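Local coordinates for uncharacterized protein lp_1913 (Lactobacillus plantarum, PDB 3FLH) that is of unknown function but has a rhodanese-like domain, apparently lacking the active cysteine that catalytic rhodaneses use for sulfur transfer, at residues L36-A41 with Y74-W79; S14-H19 with E102-L107. All blocks are in the same frame, centred on the assembly; numbering follows the deposited sequence.

Contact 1. Residues L36-A41 with Y74-W79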
ATOM      1  N   LEU B  36      16.391  -7.376  -5.473  1.00  7.89           N
ATOM      2  CA  LEU B  36      15.702  -8.439  -6.205  1.00 11.93           C
ATOM      3  C   LEU B  36      14.470  -7.891  -6.894  1.00 18.55           C
ATOM      4  O   LEU B  36      13.570  -7.354  -6.240  1.00 12.83           O
ATOM      5  CB  LEU B  36      15.252  -9.560  -5.262  1.00 10.41           C
ATOM      6  CG  LEU B  36      16.300 -10.185  -4.346  1.00 11.86           C
ATOM      7  CD1 LEU B  36      15.646 -11.283  -3.503  1.00 10.10           C
ATOM      8  CD2 LEU B  36      17.445 -10.758  -5.186  1.00 12.70           C
ATOM      9  N   ASP B  37      14.431  -8.029  -8.216  1.00 10.42           N
ATOM     10  CA  ASP B  37      13.298  -7.566  -9.016  1.00 11.57           C
ATOM     11  C   ASP B  37      12.324  -8.742  -9.028  1.00 11.12           C
ATOM     12  O   ASP B  37      12.552  -9.722  -9.728  1.00 11.09           O
ATOM     13  CB  ASP B  37      13.764  -7.256 -10.447  1.00  6.65           C
ATOM     14  CG  ASP B  37      12.707  -6.570 -11.275  1.00  8.56           C
ATOM     15  OD1 ASP B  37      11.527  -6.984 -11.219  1.00 14.32           O
ATOM     16  OD2 ASP B  37      13.053  -5.600 -11.998  1.00 14.08           O
ATOM     17  N   VAL B  38      11.248  -8.653  -8.255  1.00 15.93           N
ATOM     18  CA  VAL B  38      10.293  -9.757  -8.191  1.00 13.63           C
ATOM     19  C   VAL B  38       9.099  -9.638  -9.132  1.00 16.72           C
ATOM     20  O   VAL B  38       8.100 -10.335  -8.955  1.00 17.14           O
ATOM     21  CB  VAL B  38       9.768  -9.957  -6.752  1.00  8.70           C
ATOM     22  CG1 VAL B  38      10.943 -10.172  -5.801  1.00 11.46           C
ATOM     23  CG2 VAL B  38       8.951  -8.754  -6.318  1.00 10.49           C
ATOM     24  N   ARG B  39       9.196  -8.763 -10.130  1.00 14.29           N
ATOM     25  CA  ARG B  39       8.112  -8.590 -11.100  1.00 20.26           C
ATOM     26  C   ARG B  39       7.955  -9.877 -11.918  1.00 23.37           C
ATOM     27  O   ARG B  39       8.861 -10.707 -11.952  1.00 20.03           O
ATOM     28  CB  ARG B  39       8.416  -7.428 -12.057  1.00 14.05           C
ATOM     29  CG  ARG B  39       8.406  -6.027 -11.446  1.00 15.04           C
ATOM     30  CD  ARG B  39       8.781  -4.973 -12.497  1.00 12.76           C
ATOM     31  NE  ARG B  39      10.143  -5.166 -12.997  1.00 15.22           N
ATOM     32  CZ  ARG B  39      10.616  -4.650 -14.131  1.00 16.22           C
ATOM     33  NH1 ARG B  39       9.840  -3.900 -14.904  1.00 12.54           N
ATOM     34  NH2 ARG B  39      11.871  -4.892 -14.498  1.00  9.92           N
ATOM     35  N   ASN B  40       6.809 -10.039 -12.578  1.00 26.80           N
ATOM     36  CA  ASN B  40       6.576 -11.223 -13.398  1.00 23.54           C
ATOM     37  C   ASN B  40       7.520 -11.223 -14.600  1.00 30.35           C
ATOM     38  O   ASN B  40       7.878 -10.165 -15.125  1.00 24.91           O
ATOM     39  CB  ASN B  40       5.115 -11.287 -13.866  1.00 32.92           C
ATOM     40  CG  ASN B  40       4.624  -9.976 -14.456  1.00 46.29           C
ATOM     41  OD1 ASN B  40       3.739  -9.325 -13.894  1.00 50.72           O
ATOM     42  ND2 ASN B  40       5.196  -9.582 -15.591  1.00 44.33           N
ATOM     43  N   ALA B  41       7.925 -12.418 -15.022  1.00 30.52           N
ATOM     44  CA  ALA B  41       8.852 -12.587 -16.138  1.00 32.45           C
ATOM     45  C   ALA B  41       8.609 -11.694 -17.359  1.00 33.40           C
ATOM     46  O   ALA B  41       9.518 -10.994 -17.803  1.00 27.36           O
ATOM     47  CB  ALA B  41       8.879 -14.058 -16.568  1.00 27.86           C
ATOM     48  N   TYR B  74      18.489  -8.465   1.547  1.00 16.69           N
ATOM     49  CA  TYR B  74      17.765  -8.341   0.291  1.00 14.31           C
ATOM     50  C   TYR B  74      16.668  -7.295   0.288  1.00 12.20           C
ATOM     51  O   TYR B  74      15.973  -7.105   1.281  1.00 20.08           O
ATOM     52  CB  TYR B  74      17.213  -9.715  -0.078  1.00 16.54           C
ATOM     53  CG  TYR B  74      18.338 -10.683  -0.350  1.00 17.65           C
ATOM     54  CD1 TYR B  74      18.938 -10.743  -1.610  1.00 13.23           C
ATOM     55  CD2 TYR B  74      18.880 -11.455   0.677  1.00 11.80           C
ATOM     56  CE1 TYR B  74      20.054 -11.545  -1.835  1.00 15.02           C
ATOM     57  CE2 TYR B  74      19.996 -12.257   0.461  1.00 12.75           C
ATOM     58  CZ  TYR B  74      20.576 -12.294  -0.796  1.00  8.82           C
ATOM     59  OH  TYR B  74      21.678 -13.075  -1.015  1.00 12.14           O
ATOM     60  N   VAL B  75      16.538  -6.606  -0.842  1.00 15.10           N
ATOM     61  CA  VAL B  75      15.520  -5.576  -1.027  1.00 17.14           C
ATOM     62  C   VAL B  75      14.694  -6.000  -2.241  1.00 14.98           C
ATOM     63  O   VAL B  75      15.220  -6.132  -3.343  1.00 14.29           O
ATOM     64  CB  VAL B  75      16.163  -4.185  -1.293  1.00 14.82           C
ATOM     65  CG1 VAL B  75      15.086  -3.123  -1.467  1.00 14.12           C
ATOM     66  CG2 VAL B  75      17.088  -3.809  -0.131  1.00 23.72           C
ATOM     67  N   VAL B  76      13.401  -6.220  -2.037  1.00 13.42           N
ATOM     68  CA  VAL B  76      12.537  -6.644  -3.129  1.00 10.48           C
ATOM     69  C   VAL B  76      11.672  -5.491  -3.636  1.00 13.04           C
ATOM     70  O   VAL B  76      11.444  -4.524  -2.916  1.00 12.51           O
ATOM     71  CB  VAL B  76      11.596  -7.796  -2.678  1.00  8.36           C
ATOM     72  CG1 VAL B  76      12.408  -8.990  -2.206  1.00 12.92           C
ATOM     73  CG2 VAL B  76      10.686  -7.310  -1.562  1.00  8.09           C
ATOM     74  N   TYR B  77      11.203  -5.595  -4.878  1.00 12.87           N
ATOM     75  CA  TYR B  77      10.330  -4.573  -5.445  1.00 15.85           C
ATOM     76  C   TYR B  77       9.534  -5.082  -6.641  1.00 10.54           C
ATOM     77  O   TYR B  77      10.002  -5.926  -7.408  1.00 10.90           O
ATOM     78  CB  TYR B  77      11.139  -3.331  -5.858  1.00 11.13           C
ATOM     79  CG  TYR B  77      11.978  -3.505  -7.111  1.00 12.71           C
ATOM     80  CD1 TYR B  77      11.400  -3.410  -8.386  1.00  7.13           C
ATOM     81  CD2 TYR B  77      13.351  -3.744  -7.023  1.00 13.57           C
ATOM     82  CE1 TYR B  77      12.175  -3.546  -9.535  1.00 11.63           C
ATOM     83  CE2 TYR B  77      14.134  -3.880  -8.166  1.00 15.09           C
ATOM     84  CZ  TYR B  77      13.545  -3.777  -9.409  1.00 11.98           C
ATOM     85  OH  TYR B  77      14.326  -3.872 -10.529  1.00 13.17           O
ATOM     86  N   ASP B  78       8.317  -4.571  -6.782  1.00  7.08           N
ATOM     87  CA  ASP B  78       7.460  -4.930  -7.899  1.00  7.82           C
ATOM     88  C   ASP B  78       7.381  -3.638  -8.698  1.00 14.66           C
ATOM     89  O   ASP B  78       8.036  -2.648  -8.343  1.00 11.34           O
ATOM     90  CB  ASP B  78       6.068  -5.363  -7.404  1.00 15.99           C
ATOM     91  CG  ASP B  78       5.202  -5.980  -8.510  1.00 19.88           C
ATOM     92  OD1 ASP B  78       5.714  -6.247  -9.621  1.00 18.90           O
ATOM     93  OD2 ASP B  78       4.000  -6.213  -8.263  1.00 17.22           O
ATOM     94  N   TRP B  79       6.594  -3.622  -9.763  1.00 12.06           N
ATOM     95  CA  TRP B  79       6.519  -2.416 -10.577  1.00 15.64           C
ATOM     96  C   TRP B  79       5.952  -1.232  -9.808  1.00 17.25           C
ATOM     97  O   TRP B  79       6.328  -0.086 -10.050  1.00 13.51           O
ATOM     98  CB  TRP B  79       5.707  -2.670 -11.854  1.00 20.48           C
ATOM     99  CG  TRP B  79       4.242  -2.913 -11.656  1.00 15.43           C
ATOM    100  CD1 TRP B  79       3.647  -4.044 -11.175  1.00 21.68           C
ATOM    101  CD2 TRP B  79       3.183  -2.006 -11.977  1.00 17.88           C
ATOM    102  NE1 TRP B  79       2.275  -3.898 -11.182  1.00 17.32           N
ATOM    103  CE2 TRP B  79       1.965  -2.655 -11.669  1.00 25.28           C
ATOM    104  CE3 TRP B  79       3.145  -0.706 -12.498  1.00 25.51           C
ATOM    105  CZ2 TRP B  79       0.718  -2.045 -11.866  1.00 21.15           C
ATOM    106  CZ3 TRP B  79       1.904  -0.099 -12.694  1.00 30.91           C
ATOM    107  CH2 TRP B  79       0.709  -0.771 -12.377  1.00 19.41           C
TER
HETATM  108  O   HOH W   1       4.977  -7.855 -12.045  1.00 27.28           O

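Contact 2. Residues S14-H19 with E102-L107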
ATOM      1  N   SER B  14       8.988  -1.024   9.529  1.00 12.43           N
ATOM      2  CA  SER B  14      10.175  -1.879   9.648  1.00 11.87           C
ATOM      3  C   SER B  14      10.274  -2.854   8.479  1.00 10.65           C
ATOM      4  O   SER B  14      11.282  -3.543   8.319  1.00 10.53           O
ATOM      5  CB  SER B  14      10.145  -2.680  10.955  1.00 13.11           C
ATOM      6  OG  SER B  14       9.178  -3.711  10.900  1.00 14.60           O
ATOM      7  N   LEU B  15       9.221  -2.918   7.672  1.00  9.42           N
ATOM      8  CA  LEU B  15       9.189  -3.812   6.517  1.00 10.51           C
ATOM      9  C   LEU B  15       9.841  -3.164   5.305  1.00 10.83           C
ATOM     10  O   LEU B  15      10.231  -3.853   4.362  1.00 17.65           O
ATOM     11  CB  LEU B  15       7.744  -4.165   6.159  1.00 11.89           C
ATOM     12  CG  LEU B  15       6.889  -4.869   7.211  1.00 13.26           C
ATOM     13  CD1 LEU B  15       5.457  -4.934   6.715  1.00 15.47           C
ATOM     14  CD2 LEU B  15       7.441  -6.269   7.489  1.00 13.27           C
ATOM     15  N   TYR B  16       9.965  -1.840   5.335  1.00 12.76           N
ATOM     16  CA  TYR B  16      10.532  -1.106   4.209  1.00 13.18           C
ATOM     17  C   TYR B  16      11.922  -0.527   4.419  1.00 14.80           C
ATOM     18  O   TYR B  16      12.394  -0.374   5.546  1.00 12.14           O
ATOM     19  CB  TYR B  16       9.607   0.049   3.803  1.00 15.85           C
ATOM     20  CG  TYR B  16       8.242  -0.351   3.296  1.00 18.46           C
ATOM     21  CD1 TYR B  16       7.218  -0.692   4.180  1.00 17.46           C
ATOM     22  CD2 TYR B  16       7.966  -0.364   1.929  1.00 16.44           C
ATOM     23  CE1 TYR B  16       5.947  -1.027   3.713  1.00 22.30           C
ATOM     24  CE2 TYR B  16       6.700  -0.699   1.448  1.00 23.66           C
ATOM     25  CZ  TYR B  16       5.695  -1.029   2.347  1.00 22.07           C
ATOM     26  OH  TYR B  16       4.439  -1.360   1.883  1.00 22.04           O
ATOM     27  N   ILE B  17      12.567  -0.204   3.303  1.00 17.46           N
ATOM     28  CA  ILE B  17      13.886   0.408   3.316  1.00 16.87           C
ATOM     29  C   ILE B  17      13.820   1.603   2.362  1.00 20.27           C
ATOM     30  O   ILE B  17      13.219   1.524   1.286  1.00 15.39           O
ATOM     31  CB  ILE B  17      14.991  -0.596   2.890  1.00 21.14           C
ATOM     32  CG1 ILE B  17      16.372   0.028   3.121  1.00 25.34           C
ATOM     33  CG2 ILE B  17      14.811  -1.006   1.439  1.00 18.24           C
ATOM     34  CD1 ILE B  17      17.531  -0.945   2.893  1.00 21.98           C
ATOM     35  N   ASP B  18      14.412   2.715   2.787  1.00 16.53           N
ATOM     36  CA  ASP B  18      14.413   3.949   2.013  1.00 23.01           C
ATOM     37  C   ASP B  18      15.323   3.853   0.791  1.00 17.67           C
ATOM     38  O   ASP B  18      16.392   3.246   0.845  1.00 16.30           O
ATOM     39  CB  ASP B  18      14.857   5.113   2.913  1.00 32.55           C
ATOM     40  CG  ASP B  18      14.561   6.469   2.309  1.00 46.05           C
ATOM     41  OD1 ASP B  18      15.199   6.830   1.298  1.00 48.88           O
ATOM     42  OD2 ASP B  18      13.681   7.178   2.848  1.00 59.75           O
ATOM     43  N   HIS B  19      14.891   4.458  -0.310  1.00 20.97           N
ATOM     44  CA  HIS B  19      15.663   4.426  -1.544  1.00 23.36           C
ATOM     45  C   HIS B  19      17.017   5.113  -1.360  1.00 26.11           C
ATOM     46  O   HIS B  19      17.998   4.764  -2.016  1.00 27.25           O
ATOM     47  CB  HIS B  19      14.862   5.085  -2.676  1.00 21.11           C
ATOM     48  CG  HIS B  19      14.796   6.579  -2.589  1.00 39.08           C
ATOM     49  ND1 HIS B  19      15.894   7.386  -2.802  1.00 37.70           N
ATOM     50  CD2 HIS B  19      13.763   7.413  -2.323  1.00 30.15           C
ATOM     51  CE1 HIS B  19      15.540   8.652  -2.676  1.00 32.61           C
ATOM     52  NE2 HIS B  19      14.251   8.697  -2.385  1.00 43.59           N
ATOM     53  N   GLU B 102      11.271  -4.341   1.768  1.00 13.07           N
ATOM     54  CA  GLU B 102      10.650  -4.013   0.500  1.00 13.24           C
ATOM     55  C   GLU B 102      11.135  -2.594   0.182  1.00 14.85           C
ATOM     56  O   GLU B 102      11.266  -1.774   1.095  1.00 14.04           O
ATOM     57  CB  GLU B 102       9.126  -4.020   0.618  1.00  8.43           C
ATOM     58  CG  GLU B 102       8.468  -4.006  -0.737  1.00 20.06           C
ATOM     59  CD  GLU B 102       6.954  -3.971  -0.692  1.00 27.51           C
ATOM     60  OE1 GLU B 102       6.351  -4.708   0.120  1.00 25.23           O
ATOM     61  OE2 GLU B 102       6.376  -3.210  -1.495  1.00 28.49           O
ATOM     62  N   LEU B 103      11.421  -2.305  -1.085  1.00 11.40           N
ATOM     63  CA  LEU B 103      11.877  -0.968  -1.476  1.00 11.04           C
ATOM     64  C   LEU B 103      10.703   0.013  -1.457  1.00 10.16           C
ATOM     65  O   LEU B 103       9.716  -0.201  -2.152  1.00  8.90           O
ATOM     66  CB  LEU B 103      12.482  -0.984  -2.892  1.00 14.90           C
ATOM     67  CG  LEU B 103      12.793   0.378  -3.548  1.00 14.81           C
ATOM     68  CD1 LEU B 103      13.896   1.079  -2.756  1.00 13.12           C
ATOM     69  CD2 LEU B 103      13.251   0.187  -5.005  1.00 10.82           C
ATOM     70  N   ALA B 104      10.809   1.080  -0.664  1.00 18.31           N
ATOM     71  CA  ALA B 104       9.748   2.089  -0.592  1.00 16.27           C
ATOM     72  C   ALA B 104       9.645   2.784  -1.949  1.00 19.98           C
ATOM     73  O   ALA B 104      10.656   3.219  -2.496  1.00 18.81           O
ATOM     74  CB  ALA B 104      10.076   3.116   0.490  1.00 17.46           C
ATOM     75  N   GLY B 105       8.436   2.892  -2.492  1.00 15.81           N
ATOM     76  CA  GLY B 105       8.277   3.540  -3.783  1.00 16.54           C
ATOM     77  C   GLY B 105       8.308   2.574  -4.956  1.00 17.18           C
ATOM     78  O   GLY B 105       7.801   2.883  -6.035  1.00 21.98           O
ATOM     79  N   ALA B 106       8.908   1.405  -4.751  1.00 12.72           N
ATOM     80  CA  ALA B 106       8.989   0.385  -5.796  1.00 14.99           C
ATOM     81  C   ALA B 106       9.701   0.898  -7.053  1.00 12.17           C
ATOM     82  O   ALA B 106      10.424   1.891  -7.000  1.00 19.41           O
ATOM     83  CB  ALA B 106       7.586  -0.108  -6.146  1.00 17.20           C
ATOM     84  N   LEU B 107       9.492   0.221  -8.178  1.00 14.64           N
ATOM     85  CA  LEU B 107      10.129   0.606  -9.435  1.00 13.86           C
ATOM     86  C   LEU B 107       9.616   1.939  -9.959  1.00 15.38           C
ATOM     87  O   LEU B 107      10.394   2.767 -10.439  1.00 14.57           O
ATOM     88  CB  LEU B 107       9.907  -0.471 -10.500  1.00  8.70           C
ATOM     89  CG  LEU B 107      10.614  -0.200 -11.834  1.00 11.63           C
ATOM     90  CD1 LEU B 107      12.116  -0.080 -11.600  1.00 11.95           C
ATOM     91  CD2 LEU B 107      10.321  -1.324 -12.820  1.00 12.38           C
TER
HETATM   92  O   HOH W   2      11.969   5.246  -1.011  1.00 35.75           O

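Contact 1. Residues L36-A41 with Y74-W79
D37 and Y77 meet at the C-terminal ends of two adjacent parallel strands, in the central sheet of this rhodanese-like alpha/beta domain. CG of Y77 stands between its backbone N and carbonyl carbon (chi1 74°), and the ring reaches across the neighbouring strand with CA of D37 over one face, a CH-pi contact 4.0 Å from the ring centroid. The hydroxyl end carries on to the carboxylate: Y77 OH gives a short but weak hydrogen bond to D37 OD2 at 2.6 Å, the two planes 54° apart, while the backbone N of I50 also bonds the Y77 hydroxyl. R39 then takes the same carboxylate side-on. Its NE lies 2.9 Å from D37 OD1 and uses its syn lone pair, its NH2 2.9 Å from D37 OD2, and NH1 is left to form a salt bridge with D48. OD1 also accepts from the backbone N of R39, closing an Asx turn just beyond the strand. An alanine in place of D37 would probably leave the R39 guanidinium with D48 but without its two-pronged partner, freer to turn, and the Y77 hydroxyl without its acceptor here. On the opposite face L36 lies with V76, and its CD1 touches Y74 CD1 at 3.8 Å; just past the strand V38 CG1 meets V76 CB at 4.0 Å, with A89 of helix 85-95 against both valines. Backbone bonds from L36 N to V75 O and V38 N to Y77 O hold the strands in register. D78 follows directly, probably at the position where catalytic rhodaneses carry their cysteine; T83 binds its OD2, R39 CG packs 3.3 Å from its OD1, and a water donating to that OD1 at 3.0 Å accepts from N40 N.

Contact 2. Residues S14-H19 with E102-L107
The Y16 ring lies beside the E102 side chain, both pointing the same way from neighbouring parallel strands, with ring and carboxylate planes 43° apart. Ring atom CE2 of Y16 is 3.9 Å from E102 OE2, the carbonyl carbon of L103 sits at the ring edge, and A104 CA approaches Y16 CD2 obliquely at 3.9 Å. T84 of the third subunit packs on Y16 and A104. The polar end of Y16 looks elsewhere: its OH is hydrogen-bonded to Y12 OH and K87 NZ, and the Y12 ring meets its own at a slant. The imidazole of H19 has D18 OD1 over one face, offset toward the rim; that oxygen bonds H20 N, making D18 the N-cap of helix 19-27. Across the contact H19 uses its base, CB packing 4.1 Å from L103 CD1. Behind the side chains three backbone bonds alternate between the strands: E102 N to L15 O at 2.8 Å, I17 N to E102 O at 3.0 Å, and A104 N to I17 O at 3.1 Å. A water extends the join, accepting from H19 N and donating to A104 O at 2.8 Å. From L103 to A106 the chain makes a type II turn, in which G105 has a positive phi of 93°; a side chain there would run into the carbonyl O of A104. I17 and L103 face the opposite way from Y16 and E102, against V75 of strand 73-77, L103 and H19 also pack on W110 of helix 106-112, and K87 of helix 85-95 touches L15 and E102.

In the fold
Both contacts belong to one parallel sheet, in which strands run 16-17, 99-103, 73-77, 33-37, 54-55; contact 2 joins the first pair and contact 1 the third and fourth. Their centres are about 11 Å apart, bridged because strands 73-77 and 99-103 are neighbours: V76 O lies 2.9 Å from L103 N, a probable hydrogen bond. Beyond the strands D78 O probably bonds L107 N, and R39 packs on L107, tying the loop after 73-77 to the start of helix 106-112. Along the chain contact 1 is nested inside the loop that contact 2 closes, so strand 16-17, early in the chain, forms one edge of the sheet by pairing with strand 99-103 near its end.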